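Local coordinates for protein putative glucoamylase (Bacteroides caccae ATCC 43185, PDB 4QT9) that probably hydrolyses glycosidic bonds in glucose-containing saccharides, as a putative glucoamylase built on an alpha/alpha toroid, at residues V99-Y112 against R165-Y178. Numbering follows the deposited sequence. Where two conformers were deposited one is given.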
loop_
_atom_site.group_PDB
_atom_site.type_symbol
_atom_site.label_atom_id
_atom_site.label_comp_id
_atom_site.label_asym_id
_atom_site.label_seq_id
_atom_site.Cartn_x
_atom_site.Cartn_y
_atom_site.Cartn_z
ATOM N N VAL A 99 -13.718 5.892 -11.515
ATOM C CA VAL A 99 -14.977 5.887 -10.761
ATOM C C VAL A 99 -16.084 5.123 -11.547
ATOM O O VAL A 99 -16.810 4.340 -10.939
ATOM C CB VAL A 99 -15.415 7.322 -10.377
ATOM C CG1 VAL A 99 -16.772 7.315 -9.680
ATOM C CG2 VAL A 99 -14.364 7.998 -9.486
ATOM N N SER A 100 -16.182 5.312 -12.877
ATOM C CA SER A 100 -17.193 4.624 -13.694
ATOM C C SER A 100 -16.982 3.110 -13.631
ATOM O O SER A 100 -17.964 2.365 -13.536
ATOM C CB SER A 100 -17.166 5.106 -15.145
ATOM O OG SER A 100 -17.430 6.492 -15.212
ATOM N N PHE A 101 -15.711 2.655 -13.695
ATOM C CA PHE A 101 -15.379 1.228 -13.571
ATOM C C PHE A 101 -15.775 0.699 -12.188
ATOM O O PHE A 101 -16.395 -0.356 -12.108
ATOM C CB PHE A 101 -13.880 0.951 -13.836
ATOM C CG PHE A 101 -13.479 -0.487 -13.571
ATOM C CD1 PHE A 101 -13.616 -1.461 -14.558
ATOM C CD2 PHE A 101 -12.977 -0.873 -12.328
ATOM C CE1 PHE A 101 -13.240 -2.787 -14.311
ATOM C CE2 PHE A 101 -12.580 -2.195 -12.094
ATOM C CZ PHE A 101 -12.729 -3.146 -13.080
ATOM N N LEU A 102 -15.424 1.419 -11.113
ATOM C CA LEU A 102 -15.715 0.986 -9.733
ATOM C C LEU A 102 -17.222 0.941 -9.427
ATOM O O LEU A 102 -17.660 0.145 -8.579
ATOM C CB LEU A 102 -15.000 1.877 -8.711
ATOM C CG LEU A 102 -13.457 1.802 -8.722
ATOM C CD1 LEU A 102 -12.864 2.850 -7.822
ATOM C CD2 LEU A 102 -12.963 0.424 -8.287
ATOM N N GLU A 103 -18.019 1.783 -10.128
ATOM C CA GLU A 103 -19.468 1.821 -9.940
ATOM C C GLU A 103 -20.112 0.583 -10.568
ATOM O O GLU A 103 -21.185 0.170 -10.129
ATOM C CB GLU A 103 -20.074 3.098 -10.557
ATOM C CG GLU A 103 -19.690 4.397 -9.858
ATOM C CD GLU A 103 -20.153 5.672 -10.545
ATOM O OE1 GLU A 103 -20.243 5.688 -11.796
ATOM O OE2 GLU A 103 -20.390 6.672 -9.828
ATOM N N LYS A 104 -19.424 -0.031 -11.551
ATOM C CA LYS A 104 -19.904 -1.183 -12.318
ATOM C C LYS A 104 -19.288 -2.536 -11.922
ATOM O O LYS A 104 -19.977 -3.552 -12.030
ATOM C CB LYS A 104 -19.649 -0.937 -13.825
ATOM C CG LYS A 104 -20.656 0.063 -14.422
ATOM C CD LYS A 104 -20.143 0.833 -15.653
ATOM C CE LYS A 104 -20.430 0.152 -16.974
ATOM N NZ LYS A 104 -20.229 1.073 -18.128
ATOM N N ALA A 105 -18.010 -2.555 -11.479
ATOM C CA ALA A 105 -17.261 -3.776 -11.160
ATOM C C ALA A 105 -17.891 -4.537 -10.013
ATOM O O ALA A 105 -18.582 -3.932 -9.208
ATOM C CB ALA A 105 -15.825 -3.436 -10.832
ATOM N N ASP A 106 -17.677 -5.865 -9.956
ATOM C CA ASP A 106 -18.203 -6.747 -8.901
ATOM C C ASP A 106 -17.816 -6.296 -7.509
ATOM O O ASP A 106 -16.679 -5.918 -7.276
ATOM C CB ASP A 106 -17.706 -8.185 -9.103
ATOM C CG ASP A 106 -18.340 -8.906 -10.270
ATOM O OD1 ASP A 106 -19.300 -8.345 -10.869
ATOM O OD2 ASP A 106 -17.886 -10.040 -10.587
ATOM N N ARG A 107 -18.814 -6.316 -6.600
ATOM C CA ARG A 107 -18.732 -5.943 -5.184
ATOM C C ARG A 107 -19.415 -7.020 -4.357
ATOM O O ARG A 107 -20.318 -7.684 -4.858
ATOM C CB ARG A 107 -19.391 -4.576 -4.888
ATOM C CG ARG A 107 -18.908 -3.420 -5.739
ATOM C CD ARG A 107 -19.543 -2.101 -5.340
ATOM N NE ARG A 107 -18.960 -1.573 -4.103
ATOM C CZ ARG A 107 -19.193 -0.350 -3.635
ATOM N NH1 ARG A 107 -19.999 0.479 -4.291
ATOM N NH2 ARG A 107 -18.622 0.055 -2.504
ATOM N N PHE A 108 -18.984 -7.195 -3.100
ATOM C CA PHE A 108 -19.472 -8.209 -2.168
ATOM C C PHE A 108 -19.696 -7.537 -0.850
ATOM O O PHE A 108 -18.747 -7.231 -0.138
ATOM C CB PHE A 108 -18.443 -9.375 -2.105
ATOM C CG PHE A 108 -18.065 -9.872 -3.487
ATOM C CD1 PHE A 108 -17.022 -9.282 -4.196
ATOM C CD2 PHE A 108 -18.847 -10.819 -4.140
ATOM C CE1 PHE A 108 -16.723 -9.684 -5.500
ATOM C CE2 PHE A 108 -18.530 -11.244 -5.432
ATOM C CZ PHE A 108 -17.462 -10.677 -6.096
ATOM N N HIS A 109 -20.968 -7.192 -0.591
ATOM C CA HIS A 109 -21.453 -6.414 0.568
ATOM C C HIS A 109 -20.696 -5.078 0.572
ATOM O O HIS A 109 -20.154 -4.665 1.588
ATOM C CB HIS A 109 -21.324 -7.195 1.894
ATOM C CG HIS A 109 -22.377 -8.241 2.057
ATOM N ND1 HIS A 109 -23.615 -7.941 2.587
ATOM C CD2 HIS A 109 -22.349 -9.553 1.735
ATOM C CE1 HIS A 109 -24.295 -9.074 2.582
ATOM N NE2 HIS A 109 -23.580 -10.069 2.071
ATOM N N GLY A 110 -20.594 -4.472 -0.611
ATOM C CA GLY A 110 -19.912 -3.197 -0.794
ATOM C C GLY A 110 -18.398 -3.262 -0.883
ATOM O O GLY A 110 -17.775 -2.283 -1.295
ATOM N N ALA A 111 -17.788 -4.387 -0.474
ATOM C CA ALA A 111 -16.341 -4.543 -0.507
ATOM C C ALA A 111 -15.884 -4.998 -1.907
ATOM O O ALA A 111 -16.617 -5.690 -2.616
ATOM C CB ALA A 111 -15.875 -5.540 0.557
ATOM N N TYR A 112 -14.667 -4.630 -2.286
ATOM C CA TYR A 112 -14.153 -5.012 -3.596
ATOM C C TYR A 112 -13.289 -6.274 -3.505
ATOM O O TYR A 112 -12.675 -6.538 -2.462
ATOM C CB TYR A 112 -13.393 -3.848 -4.238
ATOM C CG TYR A 112 -14.316 -2.754 -4.735
ATOM C CD1 TYR A 112 -15.022 -2.897 -5.929
ATOM C CD2 TYR A 112 -14.518 -1.593 -3.993
ATOM C CE1 TYR A 112 -15.857 -1.886 -6.405
ATOM C CE2 TYR A 112 -15.373 -0.585 -4.445
ATOM C CZ TYR A 112 -16.035 -0.737 -5.656
ATOM O OH TYR A 112 -16.851 0.249 -6.136
ATOM N N ARG A 165 -19.666 11.120 -6.343
ATOM C CA ARG A 165 -19.718 9.736 -6.810
ATOM C C ARG A 165 -18.779 8.857 -5.962
ATOM O O ARG A 165 -19.116 7.712 -5.637
ATOM C CB ARG A 165 -19.369 9.675 -8.314
ATOM C CG ARG A 165 -20.551 10.130 -9.165
ATOM C CD ARG A 165 -20.144 10.306 -10.584
ATOM N NE ARG A 165 -19.865 9.035 -11.251
ATOM C CZ ARG A 165 -19.211 8.931 -12.402
ATOM N NH1 ARG A 165 -18.764 10.013 -13.019
ATOM N NH2 ARG A 165 -19.021 7.743 -12.958
ATOM N N ILE A 166 -17.632 9.412 -5.550
ATOM C CA ILE A 166 -16.673 8.708 -4.709
ATOM C C ILE A 166 -17.283 8.485 -3.299
ATOM O O ILE A 166 -17.164 7.375 -2.735
ATOM C CB ILE A 166 -15.322 9.470 -4.647
ATOM C CG1 ILE A 166 -14.535 9.278 -5.959
ATOM C CG2 ILE A 166 -14.479 8.989 -3.443
ATOM C CD1 ILE A 166 -13.506 10.349 -6.287
ATOM N N ASP A 167 -17.912 9.532 -2.735
ATOM C CA ASP A 167 -18.541 9.426 -1.408
ATOM C C ASP A 167 -19.624 8.348 -1.405
ATOM O O ASP A 167 -19.737 7.642 -0.424
ATOM C CB ASP A 167 -19.111 10.767 -0.925
ATOM C CG ASP A 167 -19.461 10.762 0.576
ATOM O OD1 ASP A 167 -18.552 10.581 1.401
ATOM O OD2 ASP A 167 -20.634 10.947 0.908
ATOM N N ARG A 168 -20.370 8.187 -2.510
ATOM C CA ARG A 168 -21.379 7.130 -2.619
ATOM C C ARG A 168 -20.718 5.730 -2.543
ATOM O O ARG A 168 -21.248 4.872 -1.838
ATOM C CB ARG A 168 -22.215 7.262 -3.903
ATOM C CG ARG A 168 -23.487 6.414 -3.844
ATOM C CD ARG A 168 -24.092 6.154 -5.213
ATOM N NE ARG A 168 -24.638 4.798 -5.322
ATOM C CZ ARG A 168 -25.882 4.510 -5.698
ATOM N NH1 ARG A 168 -26.731 5.483 -6.014
ATOM N NH2 ARG A 168 -26.287 3.248 -5.766
ATOM N N LEU A 169 -19.556 5.511 -3.240
ATOM C CA LEU A 169 -18.858 4.235 -3.206
ATOM C C LEU A 169 -18.352 3.942 -1.813
ATOM O O LEU A 169 -18.411 2.792 -1.406
ATOM C CB LEU A 169 -17.664 4.189 -4.200
ATOM C CG LEU A 169 -18.013 4.292 -5.715
ATOM C CD1 LEU A 169 -16.764 4.594 -6.543
ATOM C CD2 LEU A 169 -18.707 3.037 -6.227
ATOM N N TRP A 170 -17.787 4.968 -1.125
ATOM C CA TRP A 170 -17.272 4.920 0.247
ATOM C C TRP A 170 -18.447 4.556 1.186
ATOM O O TRP A 170 -18.316 3.629 1.988
ATOM C CB TRP A 170 -16.610 6.287 0.625
ATOM C CG TRP A 170 -16.499 6.639 2.100
ATOM C CD1 TRP A 170 -17.040 7.732 2.720
ATOM C CD2 TRP A 170 -15.776 5.912 3.125
ATOM N NE1 TRP A 170 -16.696 7.741 4.058
ATOM C CE2 TRP A 170 -15.909 6.640 4.328
ATOM C CE3 TRP A 170 -15.055 4.709 3.142
ATOM C CZ2 TRP A 170 -15.289 6.238 5.525
ATOM C CZ3 TRP A 170 -14.463 4.291 4.338
ATOM C CH2 TRP A 170 -14.595 5.045 5.515
ATOM N N ARG A 171 -19.609 5.222 1.035
ATOM C CA ARG A 171 -20.785 4.946 1.895
ATOM C C ARG A 171 -21.388 3.546 1.664
ATOM O O ARG A 171 -22.083 3.028 2.548
ATOM C CB ARG A 171 -21.868 6.005 1.721
ATOM C CG ARG A 171 -21.482 7.306 2.364
ATOM C CD ARG A 171 -22.478 8.401 2.082
ATOM N NE ARG A 171 -22.113 9.573 2.862
ATOM C CZ ARG A 171 -22.564 9.830 4.086
ATOM N NH1 ARG A 171 -23.459 9.029 4.653
ATOM N NH2 ARG A 171 -22.134 10.894 4.747
ATOM N N GLU A 172 -21.098 2.930 0.499
ATOM C CA GLU A 172 -21.634 1.619 0.152
ATOM C C GLU A 172 -20.800 0.467 0.742
ATOM O O GLU A 172 -21.305 -0.657 0.829
ATOM C CB GLU A 172 -21.773 1.477 -1.368
ATOM C CG GLU A 172 -23.027 2.157 -1.889
ATOM C CD GLU A 172 -23.213 2.199 -3.396
ATOM O OE1 GLU A 172 -22.203 2.152 -4.140
ATOM O OE2 GLU A 172 -24.382 2.320 -3.829
ATOM N N VAL A 173 -19.566 0.727 1.197
ATOM C CA VAL A 173 -18.766 -0.378 1.791
ATOM C C VAL A 173 -19.343 -0.792 3.145
ATOM O O VAL A 173 -19.298 -0.009 4.106
ATOM C CB VAL A 173 -17.243 -0.126 1.923
ATOM C CG1 VAL A 173 -16.533 -1.400 2.393
ATOM C CG2 VAL A 173 -16.643 0.364 0.607
ATOM N N ASP A 174 -19.856 -2.045 3.221
ATOM C CA ASP A 174 -20.441 -2.545 4.473
ATOM C C ASP A 174 -19.357 -3.226 5.335
ATOM O O ASP A 174 -19.268 -4.468 5.368
ATOM C CB ASP A 174 -21.631 -3.487 4.211
ATOM C CG ASP A 174 -22.474 -3.829 5.453
ATOM O OD1 ASP A 174 -22.011 -3.567 6.589
ATOM O OD2 ASP A 174 -23.581 -4.361 5.287
ATOM N N TRP A 175 -18.535 -2.404 6.035
ATOM C CA TRP A 175 -17.444 -2.930 6.883
ATOM C C TRP A 175 -18.016 -3.842 7.978
ATOM O O TRP A 175 -17.448 -4.897 8.267
ATOM C CB TRP A 175 -16.617 -1.792 7.529
ATOM C CG TRP A 175 -16.177 -0.736 6.564
ATOM C CD1 TRP A 175 -16.854 0.396 6.219
ATOM C CD2 TRP A 175 -14.989 -0.763 5.746
ATOM N NE1 TRP A 175 -16.138 1.111 5.281
ATOM C CE2 TRP A 175 -14.987 0.422 4.975
ATOM C CE3 TRP A 175 -13.892 -1.644 5.639
ATOM C CZ2 TRP A 175 -13.953 0.724 4.065
ATOM C CZ3 TRP A 175 -12.876 -1.352 4.730
ATOM C CH2 TRP A 175 -12.894 -0.167 3.984
ATOM N N ASP A 176 -19.177 -3.443 8.544
ATOM C CA ASP A 176 -19.824 -4.148 9.637
ATOM C C ASP A 176 -20.201 -5.578 9.242
ATOM O O ASP A 176 -20.159 -6.458 10.095
ATOM C CB ASP A 176 -21.048 -3.361 10.125
ATOM C CG ASP A 176 -21.723 -3.981 11.321
ATOM O OD1 ASP A 176 -21.287 -3.698 12.462
ATOM O OD2 ASP A 176 -22.700 -4.740 11.119
ATOM N N TRP A 177 -20.561 -5.817 7.983
ATOM C CA TRP A 177 -20.867 -7.179 7.521
ATOM C C TRP A 177 -19.698 -8.143 7.798
ATOM O O TRP A 177 -19.922 -9.292 8.151
ATOM C CB TRP A 177 -21.179 -7.188 6.007
ATOM C CG TRP A 177 -21.311 -8.569 5.440
ATOM C CD1 TRP A 177 -20.327 -9.308 4.855
ATOM C CD2 TRP A 177 -22.428 -9.448 5.607
ATOM N NE1 TRP A 177 -20.787 -10.577 4.583
ATOM C CE2 TRP A 177 -22.086 -10.679 5.005
ATOM C CE3 TRP A 177 -23.721 -9.290 6.140
ATOM C CZ2 TRP A 177 -22.980 -11.752 4.931
ATOM C CZ3 TRP A 177 -24.618 -10.350 6.051
ATOM C CH2 TRP A 177 -24.240 -11.570 5.470
ATOM N N TYR A 178 -18.463 -7.675 7.611
ATOM C CA TYR A 178 -17.251 -8.464 7.727
ATOM C C TYR A 178 -16.876 -8.776 9.189
ATOM O O TYR A 178 -15.844 -9.377 9.431
ATOM C CB TYR A 178 -16.126 -7.773 6.948
ATOM C CG TYR A 178 -16.308 -7.938 5.443
ATOM C CD1 TYR A 178 -17.248 -7.182 4.747
ATOM C CD2 TYR A 178 -15.561 -8.871 4.726
ATOM C CE1 TYR A 178 -17.479 -7.386 3.383
ATOM C CE2 TYR A 178 -15.768 -9.067 3.359
ATOM C CZ TYR A 178 -16.759 -8.346 2.700
ATOM O OH TYR A 178 -16.980 -8.516 1.351
HETATM O O HOH W 1 -20.997 6.082 -7.032
HETATM O O HOH W 2 -24.375 -5.621 3.260
#
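Leu169 is a bump with two methyls: CD1 lies against Leu102 CB and Val99 CG1, while CD2 pushes into a polar-rimmed hollow, 3.4 Å from Tyr112 OH and 3.5 Å from Arg107 NH1. A branched aliphatic suits the spot, filling two hollows at once. Further back, Val99 spreads CG2 onto Ile166 and CG1 over one face of the Arg165 guanidinium. Bent at chi3 (70°), Arg165 grips Glu103 side-on, NE to OE2 at 2.8 Å and NH2 to OE1 at 2.7 Å; NH2 also donates to Ser100 OG, itself hydrogen-bonded to Glu96 O, and NH1 salt-bridges Glu96 OE1. In the alpha/alpha toroid, helices 88-104 and 157-172 run side by side, their short segments crossing at 31°, and the loops after them interlock. The type I' turn Phe108-Ala111 brings Gly110 CA to 3.3 Å from Glu172 O; glycine, lacking a side chain and at home at positive phi, permits this. Arg107 NH2 ties its turn to helix 157-172, donating to Gly110 O and Leu169 O, each on a lone pair. His109 stacks face to face on the five-membered ring of Trp177 (centroids 3.5 Å apart, planes at 5°), and Trp190 meets both rings edge-to-face.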